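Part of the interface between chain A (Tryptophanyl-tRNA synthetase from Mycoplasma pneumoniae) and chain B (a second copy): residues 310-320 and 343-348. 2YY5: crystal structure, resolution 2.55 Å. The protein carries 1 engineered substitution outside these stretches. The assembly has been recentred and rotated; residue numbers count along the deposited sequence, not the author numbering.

Chain A 310-320: SREQVFNCLQA
Chain B 343-348: GSQNIK

Chain A contributes the first turns of a helix, Arg311(A) to Ala320(A). Chain B contributes its C-terminal end, which has no regular helix or strand and lies along one side of that helix. The register pairs Arg311(A) with Lys348(B), CA to CA 7.2 Å, and Phe315(A) with Ile347(B), CA to CA 6.5 Å. Ser344(B) lies further along the helix, near Leu318(A) and Gln319(A), so the two stretches run in opposite senses.

Ser310(A) is the N-cap, with chi1 p. Gln313(A) N donates to Ser310(A) OG at 3.2 Å. Gln313(A), m then t, returns the bond: Ser310(A) N donates to Gln313(A) OE1 at 3.1 Å. The i to i+4 ladder follows, its Phe315(A) N to Arg311(A) O bond weak at 3.3 Å.

Arg311(A), Phe315(A) and Leu318(A) point toward chain B, spaced to share one helix side. Phe315(A) has chi1 t and chi2 -102°. Its ring meets backbone: Ser344(B) O lies at the edge, 3.4 Å from Phe315(A) CD2, while the terminal Lys348(B) OXT sits over one face, 3.7 Å from Phe315(A) CG. Leu318(A), m then t, brings CD1 to 3.9 Å from Ile347(B) CD1, an apolar contact, and to 3.8 Å from Ser344(B) CB.

The CA-to-CB bond of Gln319(A) points sideways to chain B. Its chi1 of -72° and chi2 of -38° bring the amide nearer, and Gln319(A) OE1 lies 2.7 Å from Ser344(B) OG. Ser344(B) is p and points toward the helix; its OG also bonds elsewhere in the structure.

In chain B, Ile347(B) N donates to Ser344(B) O at 3.2 Å, closing a compact bend. Ile347(B) points toward the helix, but its chi1 of -20° is off-rotamer and it is poorly ordered. The CA-to-CB bond of Lys348(B) is sideways and the end of its side chain leads away from the helix. Gly343(B), at phi 81° and psi 160°, has a backbone that calls for glycine.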

# COMPACT_ATOMS: atom_id res chain seq x y z
N SER A 310 -20.12 -1.43 27.08
CA SER A 310 -20.95 -0.49 26.33
C SER A 310 -20.27 0.01 25.07
O SER A 310 -19.05 -0.09 24.92
CB SER A 310 -21.33 0.71 27.20
OG SER A 310 -20.19 1.43 27.65
N ARG A 311 -21.08 0.55 24.16
CA ARG A 311 -20.59 1.09 22.90
C ARG A 311 -19.59 2.19 23.21
O ARG A 311 -18.65 2.44 22.45
CB ARG A 311 -21.75 1.66 22.08
CG ARG A 311 -21.43 1.86 20.60
CD ARG A 311 -22.39 1.05 19.71
NE ARG A 311 -21.79 0.76 18.40
CZ ARG A 311 -22.29 -0.11 17.51
NH1 ARG A 311 -23.39 -0.79 17.78
NH2 ARG A 311 -21.65 -0.31 16.37
N GLU A 312 -19.78 2.83 24.35
CA GLU A 312 -18.91 3.90 24.79
C GLU A 312 -17.55 3.37 25.28
O GLU A 312 -16.51 3.91 24.91
CB GLU A 312 -19.59 4.69 25.90
CG GLU A 312 -18.81 5.91 26.37
CD GLU A 312 -19.53 7.21 26.07
OE1 GLU A 312 -20.60 7.46 26.67
OE2 GLU A 312 -19.02 7.98 25.23
N GLN A 313 -17.57 2.32 26.09
CA GLN A 313 -16.32 1.75 26.61
C GLN A 313 -15.39 1.33 25.46
O GLN A 313 -14.17 1.47 25.56
CB GLN A 313 -16.60 0.53 27.48
CG GLN A 313 -17.63 0.75 28.56
CD GLN A 313 -17.88 -0.51 29.37
OE1 GLN A 313 -18.97 -0.72 29.89
NE2 GLN A 313 -16.85 -1.35 29.48
N VAL A 314 -15.98 0.80 24.39
CA VAL A 314 -15.22 0.35 23.23
C VAL A 314 -14.55 1.56 22.57
O VAL A 314 -13.33 1.60 22.42
CB VAL A 314 -16.14 -0.37 22.19
CG1 VAL A 314 -15.38 -0.67 20.90
CG2 VAL A 314 -16.68 -1.67 22.76
N PHE A 315 -15.36 2.55 22.19
CA PHE A 315 -14.85 3.74 21.53
C PHE A 315 -13.72 4.38 22.30
O PHE A 315 -12.68 4.71 21.73
CB PHE A 315 -15.97 4.76 21.33
CG PHE A 315 -15.49 6.08 20.78
CD1 PHE A 315 -15.34 7.18 21.62
CD2 PHE A 315 -15.16 6.21 19.43
CE1 PHE A 315 -14.87 8.39 21.13
CE2 PHE A 315 -14.69 7.43 18.92
CZ PHE A 315 -14.54 8.52 19.78
N ASN A 316 -13.92 4.56 23.60
CA ASN A 316 -12.91 5.17 24.45
C ASN A 316 -11.65 4.32 24.51
O ASN A 316 -10.54 4.85 24.56
CB ASN A 316 -13.48 5.39 25.85
CG ASN A 316 -14.39 6.60 25.92
OD1 ASN A 316 -15.25 6.69 26.80
ND2 ASN A 316 -14.20 7.56 25.01
N CYS A 317 -11.82 3.01 24.51
CA CYS A 317 -10.70 2.09 24.55
C CYS A 317 -9.88 2.26 23.28
O CYS A 317 -8.65 2.34 23.31
CB CYS A 317 -11.19 0.64 24.66
SG CYS A 317 -9.88 -0.58 24.41
N LEU A 318 -10.58 2.33 22.15
CA LEU A 318 -9.93 2.50 20.87
C LEU A 318 -9.26 3.86 20.74
O LEU A 318 -8.21 4.00 20.10
CB LEU A 318 -10.96 2.31 19.74
CG LEU A 318 -11.45 0.87 19.57
CD1 LEU A 318 -12.43 0.81 18.43
CD2 LEU A 318 -10.25 -0.03 19.29
N GLN A 319 -9.87 4.88 21.35
CA GLN A 319 -9.29 6.21 21.28
C GLN A 319 -7.96 6.26 22.01
O GLN A 319 -6.99 6.83 21.51
CB GLN A 319 -10.25 7.25 21.85
CG GLN A 319 -11.47 7.54 20.98
CD GLN A 319 -11.13 7.54 19.49
OE1 GLN A 319 -11.25 6.52 18.81
NE2 GLN A 319 -10.68 8.69 18.98
N ALA A 320 -7.91 5.64 23.18
CA ALA A 320 -6.69 5.62 23.97
C ALA A 320 -5.66 4.72 23.30
O ALA A 320 -4.48 5.05 23.26
CB ALA A 320 -6.97 5.13 25.40
N GLY B 343 -12.04 3.08 10.48
CA GLY B 343 -11.86 4.03 11.57
C GLY B 343 -12.77 3.78 12.76
O GLY B 343 -13.79 3.13 12.63
N SER B 344 -12.40 4.32 13.92
CA SER B 344 -13.18 4.11 15.13
C SER B 344 -14.18 5.21 15.42
O SER B 344 -15.07 5.03 16.25
CB SER B 344 -12.24 3.95 16.33
OG SER B 344 -11.48 5.12 16.53
N GLN B 345 -14.07 6.36 14.77
CA GLN B 345 -15.05 7.41 15.04
C GLN B 345 -16.33 7.13 14.26
O GLN B 345 -17.15 8.02 14.05
CB GLN B 345 -14.48 8.80 14.72
CG GLN B 345 -14.12 9.11 13.27
CD GLN B 345 -13.45 10.49 13.13
OE1 GLN B 345 -12.30 10.68 13.55
NE2 GLN B 345 -14.17 11.45 12.57
N ASN B 346 -16.46 5.86 13.87
CA ASN B 346 -17.58 5.31 13.13
C ASN B 346 -18.51 4.63 14.12
O ASN B 346 -19.62 4.18 13.71
CB ASN B 346 -17.13 4.29 12.06
CG ASN B 346 -16.51 4.95 10.82
OD1 ASN B 346 -17.08 4.92 9.73
ND2 ASN B 346 -15.33 5.53 11.00
N ILE B 347 -18.09 4.47 15.38
CA ILE B 347 -18.94 3.87 16.43
C ILE B 347 -19.23 4.85 17.54
O ILE B 347 -18.51 4.90 18.55
CB ILE B 347 -18.24 2.77 17.26
CG1 ILE B 347 -17.05 2.27 16.42
CG2 ILE B 347 -19.24 1.67 17.49
CD1 ILE B 347 -15.77 2.28 17.09
N LYS B 348 -20.29 5.61 17.42
CA LYS B 348 -20.75 6.63 18.35
C LYS B 348 -19.67 7.40 19.17
O LYS B 348 -19.46 8.61 18.86
CB LYS B 348 -21.80 6.09 19.34
CG LYS B 348 -23.09 6.93 19.28
CD LYS B 348 -24.03 6.71 20.46
CE LYS B 348 -25.49 7.03 20.07
NZ LYS B 348 -26.39 6.73 21.24
OXT LYS B 348 -19.04 6.80 20.09